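Local atomic coordinates of biliverdin reductase (Synechocystis sp., PDB entry 5B3V), a protein that probably reduces biliverdin IX alpha to bilirubin, using NADPH as the hydride donor. Residues 126-131 and 306-311; 105-110 and 310-315. All coordinates share one frame; numbering follows the deposited sequence.

Overall arrangement
Contacts 1 and 2 sit side by side, their centres 9 Å apart, and both dock helix 308-324 onto the nucleotide-binding Rossmann part of the chain. Contact 1 sets the start of that helix against the edge strand 128-131; contact 2 sets its next turns against the loop 105-110, which follows strand 100-104. Ala310 and Ser311 belong to both. The two join through apolar packing: Val130 CG1 lies 3.7 Å from Tyr105 CB, and Val130 CG2 is 3.8 Å from Leu107 CB. Each borders NADP at its nicotinamide end, through Glu131 and Tyr105 respectively. The side chains of Val130 and Leu109 lie about 11 and 10 Å from a bound biliverdin, while Tyr105 OH hydrogen-bonds to biliverdin.

Contact 1: residues 126-131 and 306-311; sequences KLLHVE and VDLEAS. With NAP (NADP nicotinamide-adenine-dinucleotide phosphate), chain E.
Leu308 reaches across from the first turn of helix 308-324 and lays its branched end on the strand. Its CD2 meets Leu128 CD2 at 3.6 Å, the two side chains lying askew, and also lies 3.4 Å from the backbone atom Leu128 O. The other branch, CD1, comes to 3.9 Å from Val130 CG2, with the side chains at about a right angle. Val130 has CG1 anti to its own N (chi1 178°), which turns CG1 to Ser311 OG, while CG2 lies beside the backbone N, within reach of both Leu308 CD1 and that hydroxyl. The hydroxyl's polar partner, His132 NE2, lies beyond the two segments.

Val306 packs next to this patch, its CG1 being 3.6 Å from both Val130 O and His129 CE1. A water at the ring edge, in its plane, ties the imidazole to the same residue: it is 2.6 Å from His129 ND1 and donates to Val306 O at 2.7 Å. Further out, Asp290 OD1 binds His129 NE2, so both ring nitrogens are engaged and the ring's rotation is fixed. Leu117 and Ala121 cover Leu128. Next to Val130, in this part of the Rossmann fold, Glu131 OE1 lies 3.5 Å from NAP C6N. With no direct hydrogen bond between the segments, the join rests on apolar packing, with one water linking His129 to Val306 just ahead of the helix.

Contact 2: residues 105-110 and 310-315; sequences YPLALT and ASLYAL. With NAP (NADP nicotinamide-adenine-dinucleotide phosphate), chain E.
The phenol ring of Tyr105 carries the nicotinamide on one face: NAP C6N stands 3.8 Å above its plane, over the centre, and C5N approaches Tyr105 CE2 at 3.4 Å. The planes are inclined by about 60°, so the C5N-C6N side of the nicotinamide, rather than its flat face, meets the phenol. The ring of His132 also meets the phenol, with the planes about 20° apart, and at the far edge Tyr105 OH hydrogen-bonds to Ser187 OG and to O1A of biliverdin. Tyr105 CG lies between the backbone N and the carbonyl carbon (chi1 68°), which swings the ring off the helix although CB points toward it. Tyr105 O hydrogen-bonds the ribose O3D at 2.9 Å, though that proton has another acceptor within reach; a second bond, from O2D, is weak. Replacing Tyr105 by an alanine would probably leave the C5N-C6N side of the nicotinamide without the ring face it rests against, and biliverdin O1A without its phenol partner.

A cis peptide bond joins Tyr105 to Pro106, and Glu104-Tyr105-Pro106 occupies the place where many Gfo/Idh/MocA relatives carry Glu-Lys-Pro at the end of a Rossmann strand. Beyond the proline the loop turns to the helix. Leu107 CD2 touches Leu312 CD1 at 4.0 Å, and the two methyls of Leu315 each face a backbone carbonyl oxygen of the loop, CD1 3.3 Å from Ala108 O and CD2 3.3 Å from Thr110 O. Leu186 of helix 186-196 packs against Leu315, and Thr110 OG1 weakly caps helix 111-124 through Met113 N.

Contact 1: residues 126-131 and 306-311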
ATOM      1  N   LYS A 126      12.569  -7.880 -15.652  1.00 27.96           N
ATOM      2  CA  LYS A 126      11.171  -8.195 -15.411  1.00 26.82           C
ATOM      3  C   LYS A 126      10.494  -7.056 -14.663  1.00 25.84           C
ATOM      4  O   LYS A 126      11.129  -6.335 -13.887  1.00 25.45           O
ATOM      5  CB  LYS A 126      11.028  -9.496 -14.614  1.00 26.53           C
ATOM      6  CG  LYS A 126      11.799 -10.665 -15.198  1.00 27.01           C
ATOM      7  CD  LYS A 126      11.328 -10.984 -16.606  1.00 27.06           C
ATOM      8  CE  LYS A 126       9.866 -11.394 -16.624  1.00 27.80           C
ATOM      9  NZ  LYS A 126       9.443 -11.828 -17.984  1.00 26.02           N
ATOM     10  N   LEU A 127       9.194  -6.902 -14.906  1.00 25.02           N
ATOM     11  CA  LEU A 127       8.435  -5.841 -14.261  1.00 24.63           C
ATOM     12  C   LEU A 127       8.332  -6.086 -12.763  1.00 23.85           C
ATOM     13  O   LEU A 127       7.924  -7.167 -12.325  1.00 23.30           O
ATOM     14  CB  LEU A 127       7.034  -5.745 -14.861  1.00 25.05           C
ATOM     15  CG  LEU A 127       6.104  -4.809 -14.082  1.00 24.74           C
ATOM     16  CD1 LEU A 127       6.580  -3.365 -14.184  1.00 25.09           C
ATOM     17  CD2 LEU A 127       4.660  -4.943 -14.541  1.00 25.85           C
ATOM     18  N   LEU A 128       8.695  -5.076 -11.979  1.00 23.38           N
ATOM     19  CA  LEU A 128       8.493  -5.084 -10.532  1.00 22.78           C
ATOM     20  C   LEU A 128       7.713  -3.822 -10.184  1.00 22.23           C
ATOM     21  O   LEU A 128       8.290  -2.733 -10.097  1.00 22.59           O
ATOM     22  CB  LEU A 128       9.815  -5.144  -9.780  1.00 22.97           C
ATOM     23  CG  LEU A 128       9.703  -5.078  -8.256  1.00 22.30           C
ATOM     24  CD1 LEU A 128       8.803  -6.189  -7.742  1.00 21.59           C
ATOM     25  CD2 LEU A 128      11.075  -5.159  -7.614  1.00 22.91           C
ATOM     26  N   HIS A 129       6.405  -3.968  -9.997  1.00 21.76           N
ATOM     27  CA  HIS A 129       5.519  -2.851  -9.713  1.00 21.84           C
ATOM     28  C   HIS A 129       4.849  -3.059  -8.363  1.00 21.63           C
ATOM     29  O   HIS A 129       4.348  -4.151  -8.075  1.00 21.01           O
ATOM     30  CB  HIS A 129       4.459  -2.700 -10.806  1.00 22.20           C
ATOM     31  CG  HIS A 129       3.325  -1.802 -10.424  1.00 22.12           C
ATOM     32  ND1 HIS A 129       3.457  -0.432 -10.329  1.00 22.29           N
ATOM     33  CD2 HIS A 129       2.039  -2.079 -10.102  1.00 22.27           C
ATOM     34  CE1 HIS A 129       2.299   0.094  -9.972  1.00 22.61           C
ATOM     35  NE2 HIS A 129       1.422  -0.883  -9.828  1.00 22.69           N
ATOM     36  N   VAL A 130       4.850  -2.014  -7.541  1.00 21.31           N
ATOM     37  CA  VAL A 130       4.103  -1.992  -6.289  1.00 21.34           C
ATOM     38  C   VAL A 130       2.873  -1.118  -6.486  1.00 21.80           C
ATOM     39  O   VAL A 130       2.979   0.032  -6.931  1.00 22.15           O
ATOM     40  CB  VAL A 130       4.962  -1.479  -5.121  1.00 21.02           C
ATOM     41  CG1 VAL A 130       4.133  -1.430  -3.841  1.00 21.00           C
ATOM     42  CG2 VAL A 130       6.180  -2.366  -4.934  1.00 20.73           C
ATOM     43  N   GLU A 131       1.708  -1.671  -6.171  1.00 21.77           N
ATOM     44  CA  GLU A 131       0.469  -0.918  -6.269  1.00 22.55           C
ATOM     45  C   GLU A 131       0.397   0.126  -5.162  1.00 22.29           C
ATOM     46  O   GLU A 131       0.785  -0.128  -4.018  1.00 21.74           O
ATOM     47  CB  GLU A 131      -0.725  -1.874  -6.201  1.00 23.28           C
ATOM     48  CG  GLU A 131      -2.039  -1.269  -5.714  1.00 23.83           C
ATOM     49  CD  GLU A 131      -2.125  -1.192  -4.200  1.00 23.94           C
ATOM     50  OE1 GLU A 131      -1.778  -2.186  -3.533  1.00 23.84           O
ATOM     51  OE2 GLU A 131      -2.521  -0.130  -3.681  1.00 23.35           O
ATOM     52  N   VAL A 306       2.862   5.333 -10.613  1.00 24.34           N
ATOM     53  CA  VAL A 306       3.828   5.402  -9.528  1.00 24.52           C
ATOM     54  C   VAL A 306       5.092   4.688  -9.981  1.00 24.89           C
ATOM     55  O   VAL A 306       5.038   3.706 -10.726  1.00 25.11           O
ATOM     56  CB  VAL A 306       3.274   4.784  -8.219  1.00 23.78           C
ATOM     57  CG1 VAL A 306       3.028   3.285  -8.388  1.00 23.23           C
ATOM     58  CG2 VAL A 306       4.206   5.059  -7.046  1.00 24.00           C
ATOM     59  N   ASP A 307       6.234   5.210  -9.555  1.00 25.51           N
ATOM     60  CA  ASP A 307       7.505   4.562  -9.825  1.00 25.71           C
ATOM     61  C   ASP A 307       7.835   3.582  -8.711  1.00 24.41           C
ATOM     62  O   ASP A 307       7.453   3.775  -7.555  1.00 23.86           O
ATOM     63  CB  ASP A 307       8.629   5.591  -9.962  1.00 27.36           C
ATOM     64  CG  ASP A 307       8.482   6.455 -11.195  1.00 31.80           C
ATOM     65  OD1 ASP A 307       7.783   6.025 -12.136  1.00 37.36           O
ATOM     66  OD2 ASP A 307       9.075   7.552 -11.231  1.00 38.37           O
ATOM     67  N   LEU A 308       8.540   2.510  -9.078  1.00 23.99           N
ATOM     68  CA  LEU A 308       9.071   1.601  -8.067  1.00 22.98           C
ATOM     69  C   LEU A 308      10.032   2.332  -7.138  1.00 22.92           C
ATOM     70  O   LEU A 308      10.096   2.037  -5.939  1.00 21.88           O
ATOM     71  CB  LEU A 308       9.763   0.418  -8.739  1.00 23.02           C
ATOM     72  CG  LEU A 308      10.398  -0.597  -7.790  1.00 22.90           C
ATOM     73  CD1 LEU A 308       9.346  -1.205  -6.873  1.00 22.35           C
ATOM     74  CD2 LEU A 308      11.134  -1.671  -8.571  1.00 22.22           C
ATOM     75  N   GLU A 309      10.774   3.301  -7.680  1.00 24.74           N
ATOM     76  CA  GLU A 309      11.686   4.103  -6.871  1.00 25.54           C
ATOM     77  C   GLU A 309      10.944   4.823  -5.750  1.00 23.56           C
ATOM     78  O   GLU A 309      11.422   4.878  -4.611  1.00 22.13           O
ATOM     79  CB  GLU A 309      12.416   5.105  -7.765  1.00 29.06           C
ATOM     80  CG  GLU A 309      13.704   5.658  -7.186  1.00 34.37           C
ATOM     81  CD  GLU A 309      14.811   4.625  -7.143  1.00 49.26           C
ATOM     82  OE1 GLU A 309      15.125   4.123  -6.044  1.00 39.66           O
ATOM     83  OE2 GLU A 309      15.365   4.316  -8.218  1.00 48.57           O
ATOM     84  N   ALA A 310       9.767   5.375  -6.055  1.00 22.58           N
ATOM     85  CA  ALA A 310       8.989   6.072  -5.036  1.00 21.24           C
ATOM     86  C   ALA A 310       8.464   5.104  -3.982  1.00 20.71           C
ATOM     87  O   ALA A 310       8.447   5.429  -2.788  1.00 19.36           O
ATOM     88  CB  ALA A 310       7.840   6.839  -5.688  1.00 25.11           C
ATOM     89  N   SER A 311       8.031   3.911  -4.403  1.00 21.17           N
ATOM     90  CA  SER A 311       7.566   2.911  -3.446  1.00 20.08           C
ATOM     91  C   SER A 311       8.700   2.459  -2.537  1.00 19.49           C
ATOM     92  O   SER A 311       8.532   2.367  -1.316  1.00 18.79           O
ATOM     93  CB  SER A 311       6.956   1.714  -4.177  1.00 20.78           C
ATOM     94  OG  SER A 311       6.407   0.786  -3.253  1.00 20.31           O
TER
HETATM   95  PA  NAP E 401      -7.086 -10.086   3.264  1.00 25.14           P
HETATM   96  O1A NAP E 401      -8.396  -9.785   2.650  1.00 26.98           O
HETATM   97  O2A NAP E 401      -7.031 -10.514   4.675  1.00 26.97           O
HETATM   98  O5B NAP E 401      -6.402 -11.245   2.370  1.00 27.68           O
HETATM   99  C5B NAP E 401      -5.239 -12.005   2.707  1.00 24.96           C
HETATM  100  C4B NAP E 401      -5.188 -13.374   1.974  1.00 24.86           C
HETATM  101  O4B NAP E 401      -4.531 -13.666   3.261  1.00 24.83           O
HETATM  102  C3B NAP E 401      -6.029 -14.684   2.058  1.00 25.44           C
HETATM  103  O3B NAP E 401      -5.495 -15.668   1.166  1.00 29.61           O
HETATM  104  C2B NAP E 401      -5.723 -14.973   3.491  1.00 25.52           C
HETATM  105  O2B NAP E 401      -6.129 -16.268   4.025  1.00 26.31           O
HETATM  106  C1B NAP E 401      -4.214 -15.031   3.237  1.00 24.89           C
HETATM  107  N9A NAP E 401      -3.553 -15.315   4.512  1.00 25.04           N
HETATM  108  C8A NAP E 401      -4.015 -14.954   5.705  1.00 25.30           C
HETATM  109  N7A NAP E 401      -3.176 -15.427   6.622  1.00 25.28           N
HETATM  110  C5A NAP E 401      -2.212 -16.103   5.999  1.00 25.50           C
HETATM  111  C6A NAP E 401      -1.151 -16.753   6.478  1.00 25.28           C
HETATM  112  N6A NAP E 401      -1.006 -16.740   7.800  1.00 26.01           N
HETATM  113  N1A NAP E 401      -0.279 -17.384   5.676  1.00 24.79           N
HETATM  114  C2A NAP E 401      -0.501 -17.349   4.296  1.00 24.02           C
HETATM  115  N3A NAP E 401      -1.626 -16.658   3.818  1.00 23.68           N
HETATM  116  C4A NAP E 401      -2.466 -16.069   4.689  1.00 24.63           C
HETATM  117  O3  NAP E 401      -6.159  -8.762   3.153  1.00 26.08           O
HETATM  118  PN  NAP E 401      -5.978  -7.695   1.950  1.00 26.02           P
HETATM  119  O1N NAP E 401      -6.377  -6.364   2.452  1.00 28.53           O
HETATM  120  O2N NAP E 401      -6.611  -8.250   0.735  1.00 27.06           O
HETATM  121  O5D NAP E 401      -4.384  -7.676   1.718  1.00 24.94           O
HETATM  122  C5D NAP E 401      -3.550  -8.293   0.741  1.00 23.77           C
HETATM  123  C4D NAP E 401      -2.157  -7.597   0.819  1.00 23.48           C
HETATM  124  O4D NAP E 401      -3.054  -6.432   0.550  1.00 27.62           O
HETATM  125  C3D NAP E 401      -1.404  -6.754   1.885  1.00 22.47           C
HETATM  126  O3D NAP E 401      -0.155  -6.315   1.349  1.00 22.30           O
HETATM  127  C2D NAP E 401      -2.347  -5.616   2.002  1.00 24.37           C
HETATM  128  O2D NAP E 401      -1.770  -4.568   2.787  1.00 24.52           O
HETATM  129  C1D NAP E 401      -2.245  -5.263   0.558  1.00 24.61           C
HETATM  130  N1N NAP E 401      -3.114  -4.101   0.287  1.00 26.47           N
HETATM  131  C2N NAP E 401      -4.486  -4.226   0.496  1.00 28.09           C
HETATM  132  C3N NAP E 401      -5.324  -3.148   0.249  1.00 30.36           C
HETATM  133  C7N NAP E 401      -6.690  -3.283   0.440  1.00 32.68           C
HETATM  134  O7N NAP E 401      -7.173  -4.300   0.928  1.00 32.86           O
HETATM  135  N7N NAP E 401      -7.403  -2.226   0.093  1.00 34.73           N
HETATM  136  C4N NAP E 401      -4.812  -1.949  -0.235  1.00 29.36           C
HETATM  137  C5N NAP E 401      -3.445  -1.818  -0.440  1.00 26.75           C
HETATM  138  C6N NAP E 401      -2.596  -2.889  -0.186  1.00 25.38           C
HETATM  139  P2B NAP E 401      -7.601 -16.831   4.269  1.00 26.01           P
HETATM  140  O1X NAP E 401      -7.435 -17.514   5.558  1.00 26.37           O
HETATM  141  O2X NAP E 401      -8.458 -15.638   4.276  1.00 27.12           O
HETATM  142  O3X NAP E 401      -7.811 -17.730   3.111  1.00 29.91           O
HETATM  143  O   HOH W   1       5.492   1.122 -10.036  1.00 22.77           O

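Contact 2: residues 105-110 and 310-315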
ATOM      1  N   TYR A 105       1.194  -3.100  -1.783  1.00 21.10           N
ATOM      2  CA  TYR A 105       2.180  -2.582  -0.833  1.00 20.70           C
ATOM      3  C   TYR A 105       2.004  -3.240   0.539  1.00 20.01           C
ATOM      4  O   TYR A 105       0.896  -3.638   0.896  1.00 20.62           O
ATOM      5  CB  TYR A 105       2.096  -1.049  -0.729  1.00 20.94           C
ATOM      6  CG  TYR A 105       0.846  -0.470  -0.087  1.00 21.31           C
ATOM      7  CD1 TYR A 105       0.642  -0.541   1.288  1.00 22.19           C
ATOM      8  CD2 TYR A 105      -0.100   0.198  -0.853  1.00 22.05           C
ATOM      9  CE1 TYR A 105      -0.484  -0.000   1.874  1.00 22.30           C
ATOM     10  CE2 TYR A 105      -1.227   0.748  -0.274  1.00 23.03           C
ATOM     11  CZ  TYR A 105      -1.414   0.644   1.087  1.00 23.49           C
ATOM     12  OH  TYR A 105      -2.536   1.188   1.664  1.00 25.16           O
ATOM     13  N   PRO A 106       3.096  -3.362   1.313  1.00 19.63           N
ATOM     14  CA  PRO A 106       4.457  -2.900   1.025  1.00 18.45           C
ATOM     15  C   PRO A 106       5.228  -3.819   0.087  1.00 18.10           C
ATOM     16  O   PRO A 106       4.908  -5.004  -0.025  1.00 18.24           O
ATOM     17  CB  PRO A 106       5.107  -2.882   2.407  1.00 18.37           C
ATOM     18  CG  PRO A 106       4.448  -4.011   3.112  1.00 18.02           C
ATOM     19  CD  PRO A 106       3.016  -4.003   2.638  1.00 19.52           C
ATOM     20  N   LEU A 107       6.228  -3.252  -0.590  1.00 18.49           N
ATOM     21  CA  LEU A 107       7.170  -4.045  -1.372  1.00 17.90           C
ATOM     22  C   LEU A 107       7.754  -5.173  -0.529  1.00 18.00           C
ATOM     23  O   LEU A 107       7.671  -6.353  -0.890  1.00 17.67           O
ATOM     24  CB  LEU A 107       8.271  -3.127  -1.911  1.00 17.90           C
ATOM     25  CG  LEU A 107       9.532  -3.718  -2.540  1.00 18.53           C
ATOM     26  CD1 LEU A 107       9.191  -4.641  -3.696  1.00 18.88           C
ATOM     27  CD2 LEU A 107      10.463  -2.603  -2.998  1.00 19.14           C
ATOM     28  N   ALA A 108       8.336  -4.819   0.612  1.00 18.42           N
ATOM     29  CA  ALA A 108       8.845  -5.786   1.570  1.00 17.41           C
ATOM     30  C   ALA A 108       8.700  -5.183   2.961  1.00 17.56           C
ATOM     31  O   ALA A 108       8.259  -4.040   3.118  1.00 17.84           O
ATOM     32  CB  ALA A 108      10.294  -6.167   1.255  1.00 18.09           C
ATOM     33  N   LEU A 109       9.065  -5.961   3.977  1.00 17.52           N
ATOM     34  CA  LEU A 109       8.974  -5.492   5.353  1.00 17.55           C
ATOM     35  C   LEU A 109      10.234  -4.784   5.829  1.00 17.78           C
ATOM     36  O   LEU A 109      10.225  -4.210   6.923  1.00 18.49           O
ATOM     37  CB  LEU A 109       8.659  -6.656   6.297  1.00 18.08           C
ATOM     38  CG  LEU A 109       7.217  -7.160   6.252  1.00 17.63           C
ATOM     39  CD1 LEU A 109       7.009  -8.280   7.256  1.00 18.64           C
ATOM     40  CD2 LEU A 109       6.246  -6.019   6.505  1.00 18.36           C
ATOM     41  N   THR A 110      11.312  -4.812   5.047  1.00 18.42           N
ATOM     42  CA  THR A 110      12.527  -4.072   5.353  1.00 18.93           C
ATOM     43  C   THR A 110      13.013  -3.359   4.098  1.00 19.40           C
ATOM     44  O   THR A 110      12.800  -3.831   2.978  1.00 19.52           O
ATOM     45  CB  THR A 110      13.647  -4.983   5.887  1.00 19.18           C
ATOM     46  OG1 THR A 110      13.920  -6.022   4.936  1.00 18.88           O
ATOM     47  CG2 THR A 110      13.254  -5.604   7.221  1.00 18.31           C
ATOM     48  N   ALA A 310       9.767   5.375  -6.055  1.00 22.58           N
ATOM     49  CA  ALA A 310       8.989   6.072  -5.036  1.00 21.24           C
ATOM     50  C   ALA A 310       8.464   5.104  -3.982  1.00 20.71           C
ATOM     51  O   ALA A 310       8.447   5.429  -2.788  1.00 19.36           O
ATOM     52  CB  ALA A 310       7.840   6.839  -5.688  1.00 25.11           C
ATOM     53  N   SER A 311       8.031   3.911  -4.403  1.00 21.17           N
ATOM     54  CA  SER A 311       7.566   2.911  -3.446  1.00 20.08           C
ATOM     55  C   SER A 311       8.700   2.459  -2.537  1.00 19.49           C
ATOM     56  O   SER A 311       8.532   2.367  -1.316  1.00 18.79           O
ATOM     57  CB  SER A 311       6.956   1.714  -4.177  1.00 20.78           C
ATOM     58  OG  SER A 311       6.407   0.786  -3.253  1.00 20.31           O
ATOM     59  N   LEU A 312       9.870   2.175  -3.119  1.00 20.13           N
ATOM     60  CA  LEU A 312      11.021   1.796  -2.306  1.00 19.75           C
ATOM     61  C   LEU A 312      11.447   2.926  -1.381  1.00 19.24           C
ATOM     62  O   LEU A 312      11.916   2.670  -0.267  1.00 19.11           O
ATOM     63  CB  LEU A 312      12.194   1.372  -3.194  1.00 20.51           C
ATOM     64  CG  LEU A 312      13.488   1.083  -2.427  1.00 20.88           C
ATOM     65  CD1 LEU A 312      13.436  -0.294  -1.782  1.00 20.75           C
ATOM     66  CD2 LEU A 312      14.721   1.232  -3.309  1.00 22.44           C
ATOM     67  N   TYR A 313      11.285   4.181  -1.809  1.00 21.70           N
ATOM     68  CA  TYR A 313      11.659   5.284  -0.930  1.00 18.71           C
ATOM     69  C   TYR A 313      10.709   5.394   0.254  1.00 18.33           C
ATOM     70  O   TYR A 313      11.140   5.683   1.377  1.00 18.66           O
ATOM     71  CB  TYR A 313      11.696   6.608  -1.686  1.00 18.91           C
ATOM     72  CG  TYR A 313      12.184   7.719  -0.795  1.00 19.45           C
ATOM     73  CD1 TYR A 313      13.475   7.694  -0.287  1.00 19.17           C
ATOM     74  CD2 TYR A 313      11.354   8.774  -0.429  1.00 19.38           C
ATOM     75  CE1 TYR A 313      13.936   8.691   0.542  1.00 19.79           C
ATOM     76  CE2 TYR A 313      11.810   9.782   0.402  1.00 20.31           C
ATOM     77  CZ  TYR A 313      13.101   9.734   0.884  1.00 20.92           C
ATOM     78  OH  TYR A 313      13.563  10.731   1.712  1.00 21.91           O
ATOM     79  N   ALA A 314       9.413   5.188   0.019  1.00 18.41           N
ATOM     80  CA  ALA A 314       8.450   5.191   1.115  1.00 18.50           C
ATOM     81  C   ALA A 314       8.803   4.128   2.146  1.00 18.33           C
ATOM     82  O   ALA A 314       8.785   4.386   3.356  1.00 18.52           O
ATOM     83  CB  ALA A 314       7.041   4.965   0.574  1.00 18.07           C
ATOM     84  N   LEU A 315       9.120   2.920   1.678  1.00 18.30           N
ATOM     85  CA  LEU A 315       9.571   1.861   2.574  1.00 18.35           C
ATOM     86  C   LEU A 315      10.822   2.279   3.334  1.00 18.09           C
ATOM     87  O   LEU A 315      10.970   1.964   4.520  1.00 18.72           O
ATOM     88  CB  LEU A 315       9.820   0.580   1.774  1.00 18.67           C
ATOM     89  CG  LEU A 315      10.499  -0.601   2.469  1.00 18.92           C
ATOM     90  CD1 LEU A 315       9.680  -1.100   3.652  1.00 18.27           C
ATOM     91  CD2 LEU A 315      10.746  -1.721   1.468  1.00 18.93           C
TER
HETATM   92  PA  NAP E 401      -7.086 -10.086   3.264  1.00 25.14           P
HETATM   93  O1A NAP E 401      -8.396  -9.785   2.650  1.00 26.98           O
HETATM   94  O2A NAP E 401      -7.031 -10.514   4.675  1.00 26.97           O
HETATM   95  O5B NAP E 401      -6.402 -11.245   2.370  1.00 27.68           O
HETATM   96  C5B NAP E 401      -5.239 -12.005   2.707  1.00 24.96           C
HETATM   97  C4B NAP E 401      -5.188 -13.374   1.974  1.00 24.86           C
HETATM   98  O4B NAP E 401      -4.531 -13.666   3.261  1.00 24.83           O
HETATM   99  C3B NAP E 401      -6.029 -14.684   2.058  1.00 25.44           C
HETATM  100  O3B NAP E 401      -5.495 -15.668   1.166  1.00 29.61           O
HETATM  101  C2B NAP E 401      -5.723 -14.973   3.491  1.00 25.52           C
HETATM  102  O2B NAP E 401      -6.129 -16.268   4.025  1.00 26.31           O
HETATM  103  C1B NAP E 401      -4.214 -15.031   3.237  1.00 24.89           C
HETATM  104  N9A NAP E 401      -3.553 -15.315   4.512  1.00 25.04           N
HETATM  105  C8A NAP E 401      -4.015 -14.954   5.705  1.00 25.30           C
HETATM  106  N7A NAP E 401      -3.176 -15.427   6.622  1.00 25.28           N
HETATM  107  C5A NAP E 401      -2.212 -16.103   5.999  1.00 25.50           C
HETATM  108  C6A NAP E 401      -1.151 -16.753   6.478  1.00 25.28           C
HETATM  109  N6A NAP E 401      -1.006 -16.740   7.800  1.00 26.01           N
HETATM  110  N1A NAP E 401      -0.279 -17.384   5.676  1.00 24.79           N
HETATM  111  C2A NAP E 401      -0.501 -17.349   4.296  1.00 24.02           C
HETATM  112  N3A NAP E 401      -1.626 -16.658   3.818  1.00 23.68           N
HETATM  113  C4A NAP E 401      -2.466 -16.069   4.689  1.00 24.63           C
HETATM  114  O3  NAP E 401      -6.159  -8.762   3.153  1.00 26.08           O
HETATM  115  PN  NAP E 401      -5.978  -7.695   1.950  1.00 26.02           P
HETATM  116  O1N NAP E 401      -6.377  -6.364   2.452  1.00 28.53           O
HETATM  117  O2N NAP E 401      -6.611  -8.250   0.735  1.00 27.06           O
HETATM  118  O5D NAP E 401      -4.384  -7.676   1.718  1.00 24.94           O
HETATM  119  C5D NAP E 401      -3.550  -8.293   0.741  1.00 23.77           C
HETATM  120  C4D NAP E 401      -2.157  -7.597   0.819  1.00 23.48           C
HETATM  121  O4D NAP E 401      -3.054  -6.432   0.550  1.00 27.62           O
HETATM  122  C3D NAP E 401      -1.404  -6.754   1.885  1.00 22.47           C
HETATM  123  O3D NAP E 401      -0.155  -6.315   1.349  1.00 22.30           O
HETATM  124  C2D NAP E 401      -2.347  -5.616   2.002  1.00 24.37           C
HETATM  125  O2D NAP E 401      -1.770  -4.568   2.787  1.00 24.52           O
HETATM  126  C1D NAP E 401      -2.245  -5.263   0.558  1.00 24.61           C
HETATM  127  N1N NAP E 401      -3.114  -4.101   0.287  1.00 26.47           N
HETATM  128  C2N NAP E 401      -4.486  -4.226   0.496  1.00 28.09           C
HETATM  129  C3N NAP E 401      -5.324  -3.148   0.249  1.00 30.36           C
HETATM  130  C7N NAP E 401      -6.690  -3.283   0.440  1.00 32.68           C
HETATM  131  O7N NAP E 401      -7.173  -4.300   0.928  1.00 32.86           O
HETATM  132  N7N NAP E 401      -7.403  -2.226   0.093  1.00 34.73           N
HETATM  133  C4N NAP E 401      -4.812  -1.949  -0.235  1.00 29.36           C
HETATM  134  C5N NAP E 401      -3.445  -1.818  -0.440  1.00 26.75           C
HETATM  135  C6N NAP E 401      -2.596  -2.889  -0.186  1.00 25.38           C
HETATM  136  P2B NAP E 401      -7.601 -16.831   4.269  1.00 26.01           P
HETATM  137  O1X NAP E 401      -7.435 -17.514   5.558  1.00 26.37           O
HETATM  138  O2X NAP E 401      -8.458 -15.638   4.276  1.00 27.12           O
HETATM  139  O3X NAP E 401      -7.811 -17.730   3.111  1.00 29.91           O